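Local coordinates for uncharacterized protein (Leishmania major, PDB 2B4W) that is of unknown function but belongs to the DUF1861 family, grouped in a clan with beta-fructosidase-like glycoside hydrolases, which suggests a related beta-propeller fold, at residues L77-E82 with M93-T98; A87-E92 with I135-L140; G112-G117 with Y124-P129. All coordinates share one frame; numbering follows the deposited sequence.

Interaction 1 (L77-E82 with M93-T98); sequences LSWELE and MIFGGT
Thr98 O is approached by two donors from the loop 77-82, a strong one and a weak one. Glu82 N lies in the plane of the Thr98 carbonyl, 2.9 Å from Thr98 O with an angle of 162° at the hydrogen, while Leu81 CA comes to 3.1 Å of Thr98 O in a CA-H...O contact. Thr98 N returns a bond of 2.9 Å to Glu82 O, making Glu82 and Thr98 an antiparallel hydrogen-bonded pair. Their side chains leave on the same face of the sheet, and a water joins them, 2.9 Å from Thr98 OG1 and also within bonding distance of Glu82 OE1.

Beyond this pair, toward Phe95, the contact is apolar. Leu81 CD1 lies 3.9 Å from Gly97 CA, an approach allowed by a residue without a side chain. The same methyl meets Phe95 CE2 tip to tip at 3.9 Å. Phe95 leaves strand 93-98 toward the loop, and its CG is anti to the backbone N (chi1 164°); its ring presents an edge to one face of Trp79. The centroid of the Trp79 five-membered ring is 5.0 Å from that of Phe95, with the planes at 52°, an edge-to-face pair in which Phe95 CZ lies over the indole face, toward its rim.

Tyr46, on strand 42-50, meets both of these rings, and the Trp79 backbone is hydrogen-bonded to Val60 at the start of strand 59-67. Leu81 also touches Tyr113 and Tyr115. The loop is thus wedged between the sheet containing 42-50 and 59-67 and the four-stranded sheet in which 92-100 lies between 84-89 and 110-116.

Interaction 2 (A87-E92 with I135-L140); sequences AKINNE and IRVLQL
Gln139 reaches across from its edge strand to Asn90 in the type I' turn of a beta hairpin, a contact between two antiparallel sheets consistent with adjacent blades of a propeller. Strands 87-89 and 136-139 run in roughly the same direction, 40° apart, with axes 6.1 Å apart at closest approach.

Gln139 has CG anti to its backbone N (chi1 -176°), and a bend at chi2 then brings CD to the turn. Gln139 OE1 accepts from Asn90 N at 2.9 Å, almost straight at 177°. The second bond runs the other way, Gln139 NE2 to Asn90 OD1 at 3.1 Å: the donor lies above the Asn90 carbonyl plane, OD1 stays close to the Gln139 amide plane, and the two amide planes are steeply inclined. NE2 has another acceptor in Gly143 O, so three bonds to protein atoms fix the rotation of this amide.

Nearer the interior, Val137 CG2, set in the crowded position between N and C, touches Ile89 CD1 at 3.8 Å and Ala87 CB at 3.9 Å. Leu145 of the next strand packs on both Ile89 and Val137. Two waters donate to Lys88 O: one also donates to the side-chain Gln139 OE1, and the other links the two backbones by accepting from Gln139 N at 3.0 Å.

Interaction 3 (G112-G117 with Y124-P129); sequences GYFYRG and YFTRGP
Tyr124, on the face of the sheet that holds Tyr113 and Tyr115, has CG anti to its backbone N (chi1 172°), alongside its carbonyl carbon, whereas Phe125 has CG between N and C (chi1 72°) and its ring meets Arg116. The Tyr124 edge points at both tyrosine faces: CE1 lies 3.8 Å from Tyr113 CG, toward the rim, and the Tyr115 ring stands at 80° to the Tyr124 plane, centroids 5.8 Å apart. Three tyrosines therefore form an aromatic cluster from two edge-to-face pairs.

The Phe125 ring is sandwiched. Arg116 CD sits over one face, 4.0 Å from the ring centroid, a CH-pi contact, and Thr126 CG2 lies over the opposite face. The Arg116 guanidinium has its partner in Glu92, and Thr126 OG1 is bonded to Leu170 O.

Phe114 N donates to Thr126 O at 2.8 Å, and Gly128 N to Gly112 O at 2.8 Å. Phe114 O is approached by two amides: Phe125 N at 2.8 Å and, weakly, Thr126 N at 3.3 Å. Two residues facing one, with the register shifting by one before Tyr115, define a classic beta bulge, here in the antiparallel hairpin of strands 110-116 and 121-127.

Each of the three contacts has at least one segment in the four-stranded antiparallel sheet ordered 84-89, 92-100, 110-116, 121-127. Interactions 1 and 3, with centres about 9 Å apart, are joined by backbone bonds between neighbouring strands, probably Phe95 O with Tyr115 N at 2.8 Å and Gly97 O with Tyr113 N at 2.9 Å. Interaction 2 attaches on the other side of strand 92-100, where Ala87 N lies 3.0 Å from Ile94 O. Arg116 NH2, 2.9 Å from Glu92 OE2, ties interaction 3 to the hairpin turn of interaction 2, about 12 Å away between centres. Interaction 1 meets the mixed sheet that contains strands 42-50 and 59-67, and interaction 2 the sheet of strand 136-139; no active site is established.

Interaction 1 (L77-E82 with M93-T98)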
loop_
_atom_site.group_PDB
_atom_site.type_symbol
_atom_site.label_atom_id
_atom_site.label_comp_id
_atom_site.label_asym_id
_atom_site.label_seq_id
_atom_site.Cartn_x
_atom_site.Cartn_y
_atom_site.Cartn_z
ATOM N N LEU A 77 -3.797 -20.299 -6.614
ATOM C CA LEU A 77 -4.207 -19.394 -5.567
ATOM C C LEU A 77 -4.671 -18.091 -6.236
ATOM O O LEU A 77 -3.943 -17.561 -7.075
ATOM C CB LEU A 77 -3.101 -19.031 -4.602
ATOM C CG LEU A 77 -2.476 -20.098 -3.717
ATOM C CD1 LEU A 77 -1.339 -19.484 -2.906
ATOM C CD2 LEU A 77 -3.515 -20.703 -2.800
ATOM N N SER A 78 -5.842 -17.606 -5.851
ATOM C CA SER A 78 -6.258 -16.299 -6.331
ATOM C C SER A 78 -7.390 -15.762 -5.472
ATOM O O SER A 78 -8.017 -16.502 -4.720
ATOM C CB SER A 78 -6.691 -16.379 -7.798
ATOM O OG SER A 78 -7.989 -16.932 -7.879
ATOM N N TRP A 79 -7.632 -14.465 -5.580
ATOM C CA TRP A 79 -8.673 -13.768 -4.839
ATOM C C TRP A 79 -9.352 -12.794 -5.798
ATOM O O TRP A 79 -8.682 -12.208 -6.647
ATOM C CB TRP A 79 -8.112 -13.059 -3.600
ATOM C CG TRP A 79 -7.413 -13.999 -2.659
ATOM C CD1 TRP A 79 -7.967 -14.542 -1.530
ATOM C CD2 TRP A 79 -6.074 -14.518 -2.727
ATOM N NE1 TRP A 79 -7.062 -15.358 -0.907
ATOM C CE2 TRP A 79 -5.886 -15.363 -1.613
ATOM C CE3 TRP A 79 -5.007 -14.357 -3.613
ATOM C CZ2 TRP A 79 -4.683 -16.023 -1.388
ATOM C CZ3 TRP A 79 -3.804 -15.001 -3.406
ATOM C CH2 TRP A 79 -3.660 -15.834 -2.284
ATOM N N GLU A 80 -10.672 -12.644 -5.678
ATOM C CA GLU A 80 -11.442 -11.751 -6.527
ATOM C C GLU A 80 -11.438 -10.345 -5.941
ATOM O O GLU A 80 -12.444 -9.905 -5.394
ATOM C CB GLU A 80 -12.913 -12.162 -6.686
ATOM C CG GLU A 80 -13.053 -13.604 -7.112
ATOM C CD GLU A 80 -12.478 -13.865 -8.488
ATOM O OE1 GLU A 80 -12.752 -13.058 -9.397
ATOM O OE2 GLU A 80 -11.746 -14.868 -8.644
ATOM N N LEU A 81 -10.289 -9.695 -6.053
ATOM C CA LEU A 81 -10.106 -8.362 -5.530
ATOM C C LEU A 81 -9.140 -7.568 -6.401
ATOM O O LEU A 81 -8.450 -8.167 -7.214
ATOM C CB LEU A 81 -9.554 -8.417 -4.088
ATOM C CG LEU A 81 -10.230 -9.309 -3.064
ATOM C CD1 LEU A 81 -9.271 -9.740 -1.960
ATOM C CD2 LEU A 81 -11.450 -8.617 -2.459
ATOM N N GLU A 82 -9.106 -6.264 -6.163
ATOM C CA GLU A 82 -8.156 -5.280 -6.613
ATOM C C GLU A 82 -7.250 -4.799 -5.470
ATOM O O GLU A 82 -7.611 -4.932 -4.302
ATOM C CB GLU A 82 -8.853 -4.034 -7.197
ATOM C CG GLU A 82 -10.010 -4.362 -8.129
ATOM C CD GLU A 82 -10.656 -3.132 -8.732
ATOM O OE1 GLU A 82 -10.612 -2.045 -8.110
ATOM O OE2 GLU A 82 -11.206 -3.275 -9.842
HETATM N N MSE A 93 -1.030 -12.696 9.503
HETATM C CA MSE A 93 -1.352 -11.859 8.363
HETATM C C MSE A 93 -2.843 -11.473 8.432
HETATM O O MSE A 93 -3.696 -12.333 8.642
HETATM C CB MSE A 93 -1.025 -12.555 7.041
HETATM C CG MSE A 93 -1.287 -11.684 5.813
HETATM SE SE MSE A 93 -0.974 -12.528 4.110
HETATM C CE MSE A 93 0.858 -11.904 4.094
ATOM N N ILE A 94 -3.100 -10.202 8.250
ATOM C CA ILE A 94 -4.321 -9.500 7.942
ATOM C C ILE A 94 -4.148 -9.011 6.495
ATOM O O ILE A 94 -3.394 -8.074 6.242
ATOM C CB ILE A 94 -4.629 -8.368 8.891
ATOM C CG1 ILE A 94 -4.799 -8.775 10.357
ATOM C CG2 ILE A 94 -5.885 -7.604 8.450
ATOM C CD1 ILE A 94 -5.505 -10.099 10.533
ATOM N N PHE A 95 -4.826 -9.713 5.607
ATOM C CA PHE A 95 -4.793 -9.487 4.168
ATOM C C PHE A 95 -6.118 -8.865 3.719
ATOM O O PHE A 95 -7.176 -9.272 4.190
ATOM C CB PHE A 95 -4.540 -10.769 3.422
ATOM C CG PHE A 95 -4.837 -10.773 1.928
ATOM C CD1 PHE A 95 -3.891 -10.342 1.011
ATOM C CD2 PHE A 95 -6.045 -11.226 1.425
ATOM C CE1 PHE A 95 -4.146 -10.381 -0.357
ATOM C CE2 PHE A 95 -6.311 -11.275 0.070
ATOM C CZ PHE A 95 -5.348 -10.866 -0.835
ATOM N N GLY A 96 -6.016 -7.897 2.823
ATOM C CA GLY A 96 -7.197 -7.234 2.318
ATOM C C GLY A 96 -7.069 -6.846 0.871
ATOM O O GLY A 96 -6.046 -6.822 0.183
ATOM N N GLY A 97 -8.224 -6.491 0.342
ATOM C CA GLY A 97 -8.314 -6.093 -1.048
ATOM C C GLY A 97 -9.690 -5.462 -1.263
ATOM O O GLY A 97 -10.516 -5.598 -0.357
ATOM N N THR A 98 -9.815 -4.827 -2.418
ATOM C CA THR A 98 -11.079 -4.227 -2.825
ATOM C C THR A 98 -11.954 -5.255 -3.535
ATOM O O THR A 98 -11.494 -5.816 -4.538
ATOM C CB THR A 98 -10.936 -3.044 -3.797
ATOM O OG1 THR A 98 -10.119 -2.036 -3.204
ATOM C CG2 THR A 98 -12.326 -2.448 -4.062
HETATM O O HOH W 1 -9.463 -0.624 -5.645
#

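Interaction 2 (A87-E92 with I135-L140)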
loop_
_atom_site.group_PDB
_atom_site.type_symbol
_atom_site.label_atom_id
_atom_site.label_comp_id
_atom_site.label_asym_id
_atom_site.label_seq_id
_atom_site.Cartn_x
_atom_site.Cartn_y
_atom_site.Cartn_z
ATOM N N ALA A 87 -0.816 -6.611 6.425
ATOM C CA ALA A 87 -0.338 -6.146 7.720
ATOM C C ALA A 87 -0.100 -7.363 8.600
ATOM O O ALA A 87 -0.670 -8.419 8.336
ATOM C CB ALA A 87 -1.281 -5.162 8.365
ATOM N N LYS A 88 0.764 -7.183 9.597
ATOM C CA LYS A 88 0.967 -8.200 10.624
ATOM C C LYS A 88 0.384 -7.702 11.943
ATOM O O LYS A 88 0.760 -6.661 12.466
ATOM C CB LYS A 88 2.434 -8.572 10.770
ATOM C CG LYS A 88 2.812 -9.643 11.767
ATOM C CD LYS A 88 4.342 -9.736 11.938
ATOM C CE LYS A 88 4.784 -8.979 13.167
ATOM N NZ LYS A 88 6.274 -8.868 13.288
ATOM N N ILE A 89 -0.570 -8.489 12.447
ATOM C CA ILE A 89 -1.125 -8.220 13.779
ATOM C C ILE A 89 -1.092 -9.528 14.560
ATOM O O ILE A 89 -1.546 -10.581 14.105
ATOM C CB ILE A 89 -2.500 -7.557 13.711
ATOM C CG1 ILE A 89 -2.488 -6.255 12.893
ATOM C CG2 ILE A 89 -3.068 -7.244 15.086
ATOM C CD1 ILE A 89 -2.695 -6.464 11.414
ATOM N N ASN A 90 -0.482 -9.453 15.734
ATOM C CA ASN A 90 -0.224 -10.622 16.577
ATOM C C ASN A 90 0.249 -11.858 15.831
ATOM O O ASN A 90 -0.329 -12.953 15.864
ATOM C CB ASN A 90 -1.483 -10.985 17.384
ATOM C CG ASN A 90 -1.800 -9.873 18.365
ATOM O OD1 ASN A 90 -0.879 -9.340 18.975
ATOM N ND2 ASN A 90 -3.074 -9.535 18.493
ATOM N N ASN A 91 1.361 -11.732 15.121
ATOM C CA ASN A 91 2.000 -12.906 14.519
ATOM C C ASN A 91 1.224 -13.559 13.409
ATOM O O ASN A 91 1.532 -14.677 13.031
ATOM C CB ASN A 91 2.312 -13.918 15.659
ATOM C CG ASN A 91 3.284 -13.195 16.598
ATOM O OD1 ASN A 91 3.006 -13.011 17.774
ATOM N ND2 ASN A 91 4.427 -12.751 16.079
ATOM N N GLU A 92 0.248 -12.832 12.859
ATOM C CA GLU A 92 -0.455 -13.337 11.690
ATOM C C GLU A 92 -0.709 -12.209 10.686
ATOM O O GLU A 92 -0.610 -11.016 10.995
ATOM C CB GLU A 92 -1.770 -14.016 12.077
ATOM C CG GLU A 92 -2.908 -13.074 12.403
ATOM C CD GLU A 92 -4.263 -13.736 12.547
ATOM O OE1 GLU A 92 -4.432 -14.895 12.124
ATOM O OE2 GLU A 92 -5.190 -13.086 13.092
ATOM N N ILE A 135 -8.664 1.464 3.071
ATOM C CA ILE A 135 -8.675 1.191 4.499
ATOM C C ILE A 135 -7.482 0.302 4.882
ATOM O O ILE A 135 -7.272 -0.717 4.214
ATOM C CB ILE A 135 -9.956 0.481 4.982
ATOM C CG1 ILE A 135 -11.259 1.206 4.636
ATOM C CG2 ILE A 135 -9.840 0.202 6.493
ATOM C CD1 ILE A 135 -12.452 0.344 4.269
ATOM N N ARG A 136 -6.741 0.714 5.905
ATOM C CA ARG A 136 -5.496 0.116 6.347
ATOM C C ARG A 136 -5.372 0.032 7.864
ATOM O O ARG A 136 -5.907 0.821 8.641
ATOM C CB ARG A 136 -4.260 0.898 5.881
ATOM C CG ARG A 136 -4.037 1.004 4.394
ATOM C CD ARG A 136 -4.124 -0.361 3.734
ATOM N NE ARG A 136 -3.883 -0.340 2.296
ATOM C CZ ARG A 136 -4.797 -0.311 1.339
ATOM N NH1 ARG A 136 -6.102 -0.291 1.584
ATOM N NH2 ARG A 136 -4.421 -0.302 0.071
ATOM N N VAL A 137 -4.593 -0.977 8.288
ATOM C CA VAL A 137 -4.398 -1.157 9.722
ATOM C C VAL A 137 -2.939 -1.432 10.045
ATOM O O VAL A 137 -2.175 -1.756 9.140
ATOM C CB VAL A 137 -5.207 -2.348 10.271
ATOM C CG1 VAL A 137 -6.673 -2.228 9.877
ATOM C CG2 VAL A 137 -4.659 -3.691 9.774
ATOM N N LEU A 138 -2.678 -1.336 11.337
ATOM C CA LEU A 138 -1.465 -1.799 11.967
ATOM C C LEU A 138 -1.658 -2.010 13.476
ATOM O O LEU A 138 -2.566 -1.519 14.117
ATOM C CB LEU A 138 -0.276 -0.874 11.773
ATOM C CG LEU A 138 -0.046 0.493 12.381
ATOM C CD1 LEU A 138 0.226 0.643 13.853
ATOM C CD2 LEU A 138 1.256 1.035 11.733
ATOM N N GLN A 139 -0.673 -2.726 14.014
ATOM C CA GLN A 139 -0.553 -2.900 15.456
ATOM C C GLN A 139 0.286 -1.785 16.075
ATOM O O GLN A 139 1.414 -1.572 15.597
ATOM C CB GLN A 139 0.107 -4.255 15.735
ATOM C CG GLN A 139 0.177 -4.544 17.246
ATOM C CD GLN A 139 -0.170 -6.014 17.431
ATOM O OE1 GLN A 139 0.304 -6.804 16.622
ATOM N NE2 GLN A 139 -0.967 -6.325 18.441
ATOM N N LEU A 140 -0.248 -1.090 17.064
ATOM C CA LEU A 140 0.361 0.053 17.724
ATOM C C LEU A 140 1.339 -0.372 18.813
ATOM O O LEU A 140 1.426 -1.548 19.154
ATOM C CB LEU A 140 -0.697 0.986 18.352
ATOM C CG LEU A 140 -1.650 1.650 17.351
ATOM C CD1 LEU A 140 -2.874 2.256 18.031
ATOM C CD2 LEU A 140 -0.922 2.723 16.553
HETATM O O HOH W 2 2.566 -6.969 14.572
HETATM O O HOH W 3 1.238 -3.956 12.014
#

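Interaction 3 (G112-G117 with Y124-P129)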
loop_
_atom_site.group_PDB
_atom_site.type_symbol
_atom_site.label_atom_id
_atom_site.label_comp_id
_atom_site.label_asym_id
_atom_site.label_seq_id
_atom_site.Cartn_x
_atom_site.Cartn_y
_atom_site.Cartn_z
ATOM N N GLY A 112 -13.810 -2.732 1.129
ATOM C CA GLY A 112 -12.549 -3.273 1.633
ATOM C C GLY A 112 -12.873 -4.581 2.368
ATOM O O GLY A 112 -13.562 -4.501 3.387
ATOM N N TYR A 113 -12.412 -5.712 1.867
ATOM C CA TYR A 113 -12.534 -7.047 2.417
ATOM C C TYR A 113 -11.267 -7.468 3.175
ATOM O O TYR A 113 -10.168 -7.242 2.656
ATOM C CB TYR A 113 -12.763 -8.098 1.334
ATOM C CG TYR A 113 -14.167 -8.432 0.926
ATOM C CD1 TYR A 113 -15.232 -7.555 1.089
ATOM C CD2 TYR A 113 -14.409 -9.679 0.351
ATOM C CE1 TYR A 113 -16.506 -7.919 0.690
ATOM C CE2 TYR A 113 -15.678 -10.046 -0.051
ATOM C CZ TYR A 113 -16.719 -9.157 0.126
ATOM O OH TYR A 113 -17.975 -9.544 -0.284
ATOM N N PHE A 114 -11.449 -8.074 4.344
ATOM C CA PHE A 114 -10.367 -8.454 5.245
ATOM C C PHE A 114 -10.441 -9.949 5.561
ATOM O O PHE A 114 -11.520 -10.476 5.821
ATOM C CB PHE A 114 -10.389 -7.676 6.566
ATOM C CG PHE A 114 -9.939 -6.230 6.448
ATOM C CD1 PHE A 114 -10.828 -5.243 6.055
ATOM C CD2 PHE A 114 -8.624 -5.902 6.743
ATOM C CE1 PHE A 114 -10.402 -3.935 5.952
ATOM C CE2 PHE A 114 -8.202 -4.590 6.654
ATOM C CZ PHE A 114 -9.085 -3.620 6.245
ATOM N N TYR A 115 -9.287 -10.571 5.532
ATOM C CA TYR A 115 -8.995 -11.975 5.701
ATOM C C TYR A 115 -7.868 -12.103 6.725
ATOM O O TYR A 115 -7.009 -11.218 6.804
ATOM C CB TYR A 115 -8.528 -12.681 4.430
ATOM C CG TYR A 115 -9.417 -12.496 3.232
ATOM C CD1 TYR A 115 -9.500 -11.251 2.630
ATOM C CD2 TYR A 115 -10.163 -13.547 2.714
ATOM C CE1 TYR A 115 -10.307 -11.048 1.534
ATOM C CE2 TYR A 115 -10.984 -13.356 1.609
ATOM C CZ TYR A 115 -11.042 -12.101 1.033
ATOM O OH TYR A 115 -11.832 -11.852 -0.067
ATOM N N ARG A 116 -7.894 -13.198 7.460
ATOM C CA ARG A 116 -6.823 -13.417 8.440
ATOM C C ARG A 116 -6.287 -14.833 8.292
ATOM O O ARG A 116 -6.952 -15.739 7.775
ATOM C CB ARG A 116 -7.303 -13.164 9.864
ATOM C CG ARG A 116 -8.443 -14.069 10.307
ATOM C CD ARG A 116 -9.101 -13.510 11.571
ATOM N NE ARG A 116 -8.263 -13.793 12.735
ATOM C CZ ARG A 116 -8.303 -13.166 13.903
ATOM N NH1 ARG A 116 -9.161 -12.178 14.123
ATOM N NH2 ARG A 116 -7.465 -13.541 14.867
ATOM N N GLY A 117 -5.050 -15.017 8.737
ATOM C CA GLY A 117 -4.472 -16.341 8.696
ATOM C C GLY A 117 -2.981 -16.347 8.421
ATOM O O GLY A 117 -2.211 -15.539 8.935
ATOM N N TYR A 124 -11.740 -15.050 5.223
ATOM C CA TYR A 124 -12.497 -13.811 5.312
ATOM C C TYR A 124 -12.985 -13.583 6.730
ATOM O O TYR A 124 -13.466 -14.506 7.393
ATOM C CB TYR A 124 -13.683 -13.857 4.318
ATOM C CG TYR A 124 -14.603 -12.668 4.508
ATOM C CD1 TYR A 124 -14.274 -11.450 3.936
ATOM C CD2 TYR A 124 -15.783 -12.744 5.239
ATOM C CE1 TYR A 124 -15.096 -10.348 4.092
ATOM C CE2 TYR A 124 -16.604 -11.648 5.410
ATOM C CZ TYR A 124 -16.255 -10.449 4.830
ATOM O OH TYR A 124 -17.073 -9.363 4.999
ATOM N N PHE A 125 -12.912 -12.363 7.268
ATOM C CA PHE A 125 -13.579 -12.203 8.565
ATOM C C PHE A 125 -14.357 -10.894 8.635
ATOM O O PHE A 125 -15.255 -10.771 9.479
ATOM C CB PHE A 125 -12.620 -12.357 9.755
ATOM C CG PHE A 125 -11.647 -11.215 9.984
ATOM C CD1 PHE A 125 -10.532 -11.089 9.172
ATOM C CD2 PHE A 125 -11.808 -10.268 10.977
ATOM C CE1 PHE A 125 -9.635 -10.054 9.352
ATOM C CE2 PHE A 125 -10.917 -9.230 11.182
ATOM C CZ PHE A 125 -9.820 -9.119 10.346
ATOM N N THR A 126 -14.129 -9.868 7.826
ATOM C CA THR A 126 -14.851 -8.611 8.005
ATOM C C THR A 126 -14.569 -7.693 6.816
ATOM O O THR A 126 -13.795 -8.088 5.941
ATOM C CB THR A 126 -14.477 -7.900 9.307
ATOM O OG1 THR A 126 -15.553 -7.049 9.728
ATOM C CG2 THR A 126 -13.283 -6.977 9.079
ATOM N N ARG A 127 -15.206 -6.525 6.803
ATOM C CA ARG A 127 -15.125 -5.589 5.703
ATOM C C ARG A 127 -15.494 -4.172 6.117
ATOM O O ARG A 127 -16.064 -3.928 7.171
ATOM C CB ARG A 127 -16.062 -6.019 4.559
ATOM C CG ARG A 127 -17.521 -6.063 5.036
ATOM C CD ARG A 127 -18.358 -5.263 4.057
ATOM N NE ARG A 127 -19.785 -5.474 4.178
ATOM C CZ ARG A 127 -20.714 -4.641 4.611
ATOM N NH1 ARG A 127 -20.461 -3.405 5.028
ATOM N NH2 ARG A 127 -21.978 -5.068 4.632
ATOM N N GLY A 128 -15.156 -3.222 5.245
ATOM C CA GLY A 128 -15.477 -1.828 5.492
ATOM C C GLY A 128 -16.863 -1.470 4.976
ATOM O O GLY A 128 -17.602 -2.333 4.513
ATOM N N PRO A 129 -17.193 -0.189 5.084
ATOM C CA PRO A 129 -18.458 0.346 4.596
ATOM C C PRO A 129 -18.580 0.349 3.082
ATOM O O PRO A 129 -17.620 0.394 2.329
ATOM C CB PRO A 129 -18.448 1.801 5.075
ATOM C CG PRO A 129 -17.021 2.117 5.347
ATOM C CD PRO A 129 -16.353 0.825 5.737
#